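PDB 4TXG: chitinase from Chromobacterium violaceum, which probably binds chitin and hydrolyses its glycosidic bonds. Local coordinates for residues H400-F406 and D419-F424; T465-V471 and K573-T579. All blocks are in the same frame, centred on the assembly; numbering follows the deposited sequence.

Contact 1: residues H400-F406 and D419-F424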
# COMPACT_ATOMS: atom_id res chain seq x y z
N HIS A 400 -10.44 -6.58 -7.56
CA HIS A 400 -11.08 -7.48 -8.53
C HIS A 400 -10.49 -7.20 -9.91
O HIS A 400 -10.10 -6.07 -10.21
CB HIS A 400 -12.60 -7.29 -8.55
CG HIS A 400 -13.29 -7.84 -7.35
ND1 HIS A 400 -13.34 -9.19 -7.07
CD2 HIS A 400 -13.96 -7.23 -6.33
CE1 HIS A 400 -14.00 -9.39 -5.94
NE2 HIS A 400 -14.39 -8.21 -5.48
N GLY A 401 -10.44 -8.22 -10.76
CA GLY A 401 -9.82 -8.10 -12.07
C GLY A 401 -9.92 -9.43 -12.78
O GLY A 401 -10.34 -10.42 -12.19
N ALA A 402 -9.49 -9.47 -14.04
CA ALA A 402 -9.77 -10.62 -14.90
C ALA A 402 -8.85 -11.82 -14.68
O ALA A 402 -8.91 -12.80 -15.44
CB ALA A 402 -9.74 -10.19 -16.36
N TRP A 403 -8.02 -11.77 -13.65
CA TRP A 403 -7.31 -12.97 -13.20
C TRP A 403 -8.29 -13.98 -12.59
O TRP A 403 -7.97 -15.17 -12.47
CB TRP A 403 -6.22 -12.60 -12.18
CG TRP A 403 -6.68 -11.62 -11.14
CD1 TRP A 403 -7.27 -11.91 -9.95
CD2 TRP A 403 -6.59 -10.19 -11.20
NE1 TRP A 403 -7.55 -10.75 -9.26
CE2 TRP A 403 -7.14 -9.68 -10.01
CE3 TRP A 403 -6.08 -9.29 -12.15
CZ2 TRP A 403 -7.21 -8.32 -9.74
CZ3 TRP A 403 -6.15 -7.93 -11.88
CH2 TRP A 403 -6.71 -7.46 -10.68
N ASN A 404 -9.49 -13.53 -12.22
CA ASN A 404 -10.55 -14.49 -11.91
C ASN A 404 -11.91 -14.03 -12.44
O ASN A 404 -12.02 -12.98 -13.06
CB ASN A 404 -10.62 -14.78 -10.41
CG ASN A 404 -11.00 -13.57 -9.57
OD1 ASN A 404 -11.97 -12.88 -9.86
ND2 ASN A 404 -10.24 -13.32 -8.51
N ARG A 405 -12.93 -14.84 -12.19
CA ARG A 405 -14.21 -14.67 -12.86
C ARG A 405 -15.17 -13.69 -12.18
O ARG A 405 -16.25 -13.43 -12.72
CB ARG A 405 -14.90 -16.03 -12.95
CG ARG A 405 -15.43 -16.54 -11.60
CD ARG A 405 -15.89 -17.99 -11.73
NE ARG A 405 -16.41 -18.52 -10.47
CZ ARG A 405 -15.65 -19.07 -9.53
NH1 ARG A 405 -14.34 -19.15 -9.68
NH2 ARG A 405 -16.20 -19.54 -8.42
N PHE A 406 -14.81 -13.17 -11.01
CA PHE A 406 -15.75 -12.37 -10.24
C PHE A 406 -15.74 -10.92 -10.70
O PHE A 406 -14.81 -10.17 -10.43
CB PHE A 406 -15.44 -12.47 -8.75
CG PHE A 406 -15.53 -13.88 -8.22
CD1 PHE A 406 -16.76 -14.50 -8.07
CD2 PHE A 406 -14.38 -14.58 -7.89
CE1 PHE A 406 -16.84 -15.80 -7.59
CE2 PHE A 406 -14.46 -15.88 -7.40
CZ PHE A 406 -15.69 -16.48 -7.26
N ASP A 419 -20.51 -8.71 -2.42
CA ASP A 419 -19.32 -9.06 -3.19
C ASP A 419 -19.39 -10.53 -3.59
O ASP A 419 -19.44 -11.40 -2.73
CB ASP A 419 -18.03 -8.79 -2.39
CG ASP A 419 -16.77 -8.99 -3.23
OD1 ASP A 419 -16.51 -10.13 -3.67
OD2 ASP A 419 -16.02 -8.01 -3.44
N ALA A 420 -19.42 -10.80 -4.90
CA ALA A 420 -19.69 -12.15 -5.40
C ALA A 420 -18.59 -13.14 -5.00
O ALA A 420 -18.85 -14.34 -4.85
CB ALA A 420 -19.86 -12.12 -6.91
N GLU A 421 -17.37 -12.64 -4.85
CA GLU A 421 -16.26 -13.49 -4.45
C GLU A 421 -16.39 -13.89 -2.98
O GLU A 421 -16.26 -15.06 -2.62
CB GLU A 421 -14.92 -12.80 -4.69
CG GLU A 421 -13.72 -13.67 -4.40
CD GLU A 421 -12.42 -13.10 -4.95
OE1 GLU A 421 -11.38 -13.77 -4.82
OE2 GLU A 421 -12.43 -11.98 -5.52
N LEU A 422 -16.67 -12.90 -2.13
CA LEU A 422 -16.89 -13.16 -0.71
C LEU A 422 -18.08 -14.09 -0.49
O LEU A 422 -18.02 -14.96 0.38
CB LEU A 422 -17.08 -11.84 0.04
CG LEU A 422 -15.84 -10.94 0.05
CD1 LEU A 422 -16.05 -9.74 0.99
CD2 LEU A 422 -14.62 -11.72 0.46
N ALA A 423 -19.14 -13.92 -1.28
CA ALA A 423 -20.30 -14.80 -1.16
C ALA A 423 -19.92 -16.24 -1.54
O ALA A 423 -20.36 -17.20 -0.90
CB ALA A 423 -21.44 -14.30 -2.04
N PHE A 424 -19.09 -16.38 -2.57
CA PHE A 424 -18.72 -17.71 -3.02
C PHE A 424 -17.93 -18.46 -1.95
O PHE A 424 -18.04 -19.69 -1.83
CB PHE A 424 -17.91 -17.63 -4.32
CG PHE A 424 -17.61 -18.97 -4.92
CD1 PHE A 424 -18.61 -19.70 -5.53
CD2 PHE A 424 -16.32 -19.49 -4.88
CE1 PHE A 424 -18.33 -20.94 -6.09
CE2 PHE A 424 -16.05 -20.73 -5.45
CZ PHE A 424 -17.05 -21.44 -6.05
O HOH W 1 -10.39 -10.79 -6.61
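Asp419 is the N-cap of the short helix 420-424. Its OD1 accepts from Glu421 N at 2.9 Å and Leu422 N at 3.2 Å. Its OD2 accepts a short, nearly straight hydrogen bond from His400 NE2, at 2.6 Å. One carboxylate thus caps the helix and ties it to the loop 400-406. Ala420 packs its CB 4.1 Å from Phe406 CD1. Glu421 lies over a face of the Phe406 ring, its CA 3.8 Å from the centroid in a CH-pi contact. Glu421 OE2 accepts from a water at 2.6 Å, and that water accepts from Asn404 ND2 at 3.2 Å. Asn404 OD1 takes Phe406 N at 3.1 Å, an Asx turn that shapes the loop. Arg405 CZ lies 4.5 Å from the centroid of the Phe424 ring, over its face, a cation-pi contact. Phe424 CB meets Phe406 CZ at 3.9 Å. The long loop after strand 391-395 meets the first turn of the helix through a buried His-carboxylate bond, with the cation-pi contact at the exposed end.

Contact 2: residues T465-V471 and K573-T579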
# COMPACT_ATOMS: atom_id res chain seq x y z
N THR A 465 -8.32 1.19 -15.66
CA THR A 465 -9.42 0.24 -15.56
C THR A 465 -8.95 -1.20 -15.51
O THR A 465 -7.81 -1.51 -15.88
CB THR A 465 -10.36 0.36 -16.79
OG1 THR A 465 -9.66 -0.10 -17.95
CG2 THR A 465 -10.79 1.80 -17.00
N ARG A 466 -9.83 -2.08 -15.04
CA ARG A 466 -9.75 -3.51 -15.31
C ARG A 466 -11.10 -3.90 -15.89
O ARG A 466 -12.09 -3.22 -15.64
CB ARG A 466 -9.45 -4.33 -14.06
CG ARG A 466 -8.16 -4.00 -13.32
CD ARG A 466 -6.92 -4.31 -14.13
NE ARG A 466 -5.77 -4.42 -13.24
CZ ARG A 466 -4.51 -4.48 -13.65
NH1 ARG A 466 -4.23 -4.44 -14.95
NH2 ARG A 466 -3.53 -4.58 -12.76
N GLY A 467 -11.16 -4.98 -16.65
CA GLY A 467 -12.43 -5.30 -17.27
C GLY A 467 -12.52 -6.71 -17.82
O GLY A 467 -11.51 -7.35 -18.09
N TRP A 468 -13.77 -7.16 -17.99
CA TRP A 468 -14.12 -8.49 -18.48
C TRP A 468 -15.03 -8.38 -19.70
O TRP A 468 -15.74 -7.39 -19.86
CB TRP A 468 -14.89 -9.29 -17.42
CG TRP A 468 -14.22 -9.57 -16.10
CD1 TRP A 468 -13.70 -10.77 -15.68
CD2 TRP A 468 -14.05 -8.66 -15.00
NE1 TRP A 468 -13.21 -10.65 -14.40
CE2 TRP A 468 -13.41 -9.37 -13.96
CE3 TRP A 468 -14.37 -7.31 -14.79
CZ2 TRP A 468 -13.09 -8.78 -12.74
CZ3 TRP A 468 -14.04 -6.72 -13.57
CH2 TRP A 468 -13.40 -7.46 -12.56
N LYS A 469 -15.02 -9.42 -20.54
CA LYS A 469 -16.00 -9.54 -21.62
C LYS A 469 -16.82 -10.79 -21.37
O LYS A 469 -16.48 -11.58 -20.50
CB LYS A 469 -15.32 -9.59 -23.00
CG LYS A 469 -14.40 -10.78 -23.24
CD LYS A 469 -13.79 -10.69 -24.64
CE LYS A 469 -12.65 -11.67 -24.86
NZ LYS A 469 -13.16 -13.03 -25.19
N ASN A 470 -17.91 -10.94 -22.13
CA ASN A 470 -18.78 -12.10 -22.01
C ASN A 470 -19.23 -12.33 -20.58
O ASN A 470 -19.19 -13.46 -20.07
CB ASN A 470 -18.08 -13.35 -22.56
CG ASN A 470 -17.69 -13.19 -24.00
OD1 ASN A 470 -18.43 -12.61 -24.79
ND2 ASN A 470 -16.51 -13.69 -24.35
N VAL A 471 -19.63 -11.24 -19.93
CA VAL A 471 -20.12 -11.27 -18.55
C VAL A 471 -21.56 -11.76 -18.47
O VAL A 471 -22.43 -11.27 -19.20
CB VAL A 471 -20.05 -9.87 -17.90
CG1 VAL A 471 -20.68 -9.89 -16.51
CG2 VAL A 471 -18.60 -9.36 -17.85
N LYS A 573 -21.80 -6.07 -25.96
CA LYS A 573 -20.61 -6.91 -25.89
C LYS A 573 -20.54 -7.71 -24.59
O LYS A 573 -19.67 -8.57 -24.42
CB LYS A 573 -19.34 -6.06 -26.01
CG LYS A 573 -19.27 -5.19 -27.25
CD LYS A 573 -18.00 -4.33 -27.23
CE LYS A 573 -16.75 -5.16 -27.51
NZ LYS A 573 -15.52 -4.30 -27.58
N LYS A 574 -21.46 -7.41 -23.67
CA LYS A 574 -21.41 -7.91 -22.30
C LYS A 574 -20.05 -7.60 -21.68
O LYS A 574 -19.43 -8.46 -21.06
CB LYS A 574 -21.71 -9.41 -22.26
CG LYS A 574 -23.13 -9.78 -22.73
CD LYS A 574 -24.18 -9.31 -21.73
CE LYS A 574 -25.56 -9.85 -22.05
NZ LYS A 574 -26.15 -9.15 -23.22
N VAL A 575 -19.60 -6.36 -21.86
CA VAL A 575 -18.31 -5.91 -21.33
C VAL A 575 -18.51 -4.98 -20.12
O VAL A 575 -19.29 -4.04 -20.17
CB VAL A 575 -17.48 -5.17 -22.41
CG1 VAL A 575 -16.32 -4.36 -21.77
CG2 VAL A 575 -16.94 -6.16 -23.43
N PHE A 576 -17.82 -5.31 -19.04
CA PHE A 576 -17.81 -4.53 -17.80
C PHE A 576 -16.41 -3.95 -17.62
O PHE A 576 -15.45 -4.71 -17.52
CB PHE A 576 -18.18 -5.44 -16.61
CG PHE A 576 -18.16 -4.76 -15.25
CD1 PHE A 576 -16.97 -4.51 -14.58
CD2 PHE A 576 -19.36 -4.46 -14.61
CE1 PHE A 576 -16.97 -3.92 -13.32
CE2 PHE A 576 -19.36 -3.88 -13.34
CZ PHE A 576 -18.17 -3.60 -12.70
N LEU A 577 -16.29 -2.63 -17.57
CA LEU A 577 -15.00 -1.99 -17.31
C LEU A 577 -15.09 -1.21 -16.01
O LEU A 577 -15.87 -0.27 -15.92
CB LEU A 577 -14.59 -1.06 -18.45
CG LEU A 577 -14.36 -1.72 -19.81
CD1 LEU A 577 -14.11 -0.66 -20.88
CD2 LEU A 577 -13.18 -2.67 -19.73
N SER A 578 -14.31 -1.61 -15.01
CA SER A 578 -14.30 -0.86 -13.76
C SER A 578 -13.51 0.43 -13.92
O SER A 578 -12.36 0.41 -14.35
CB SER A 578 -13.70 -1.70 -12.62
OG SER A 578 -13.54 -0.89 -11.47
N THR A 579 -14.12 1.56 -13.57
CA THR A 579 -13.48 2.85 -13.77
C THR A 579 -13.30 3.60 -12.45
O THR A 579 -13.69 3.14 -11.38
CB THR A 579 -14.27 3.73 -14.76
OG1 THR A 579 -15.60 3.92 -14.28
CG2 THR A 579 -14.33 3.05 -16.14
O HOH W 2 -17.83 -9.75 -25.95
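Four backbone hydrogen bonds join the two segments. Ser578 N donates to Arg466 O at 2.8 Å. Trp468 N donates to Phe576 O at 3.0 Å, and Phe576 N returns to Trp468 O at 3.1 Å, so Trp468 and Phe576 form an antiparallel hydrogen-bonded pair. Val471 N gives to Lys574 O at 3.0 Å, a nearly straight bond beyond the regular ladder. The Arg466 side chain leads away to a salt bridge with Asp398. Water 2 links Asn470 OD1, at 3.1 Å, to Lys573 O, at 2.7 Å, while Asn470 ND2 bonds to Asp496. The strand axes run 4.7 Å apart at 167°. Gly467 faces Leu577 as a non-hydrogen-bonded pair, CA to CA 4.2 Å. A CB on Gly467 would clash with Leu577 CD2 and Phe576 O. Trp468 and Phe576 point to the same sheet face, where Trp468 CZ3 lies 3.8 Å from Phe576 CD1. Val471 CG2 adds to this side at 4.1 Å from Phe576 CB. On the other face, Leu577 rests on Leu528 of helix 522-530. Strand 466-468 edges a four-stranded antiparallel sheet. In sequence this lies between barrel strands 457-462 and 599-603, consistent with the alpha+beta insertion domain of many GH18 chitinases. Backbone bonds set the register, with the Trp468-Phe576-Val471 cluster on one face and Leu577 on the other.

Overall arrangement
The two contacts follow each other along the chain, and their centres lie 13 Å apart. They meet mainly at Trp468. Its NE1 is 2.9 Å from Asn404 O, a probable hydrogen bond, and its CZ2 is 3.2 Å from both Gly401 C and Phe406 O. Trp403 also touches Arg466. The loop of contact 1 therefore packs against the edge strand of contact 2. Both lie on the same side of the chain's centre, about 21 and 25 Å from it. The DxxDxDxE motif characteristic of GH18 enzymes runs along barrel strand 308-312, which probably marks the active site and belongs to neither contact. Cesium ions lie about 8 Å from the Phe424 side chain and about 5 Å from that of Arg466.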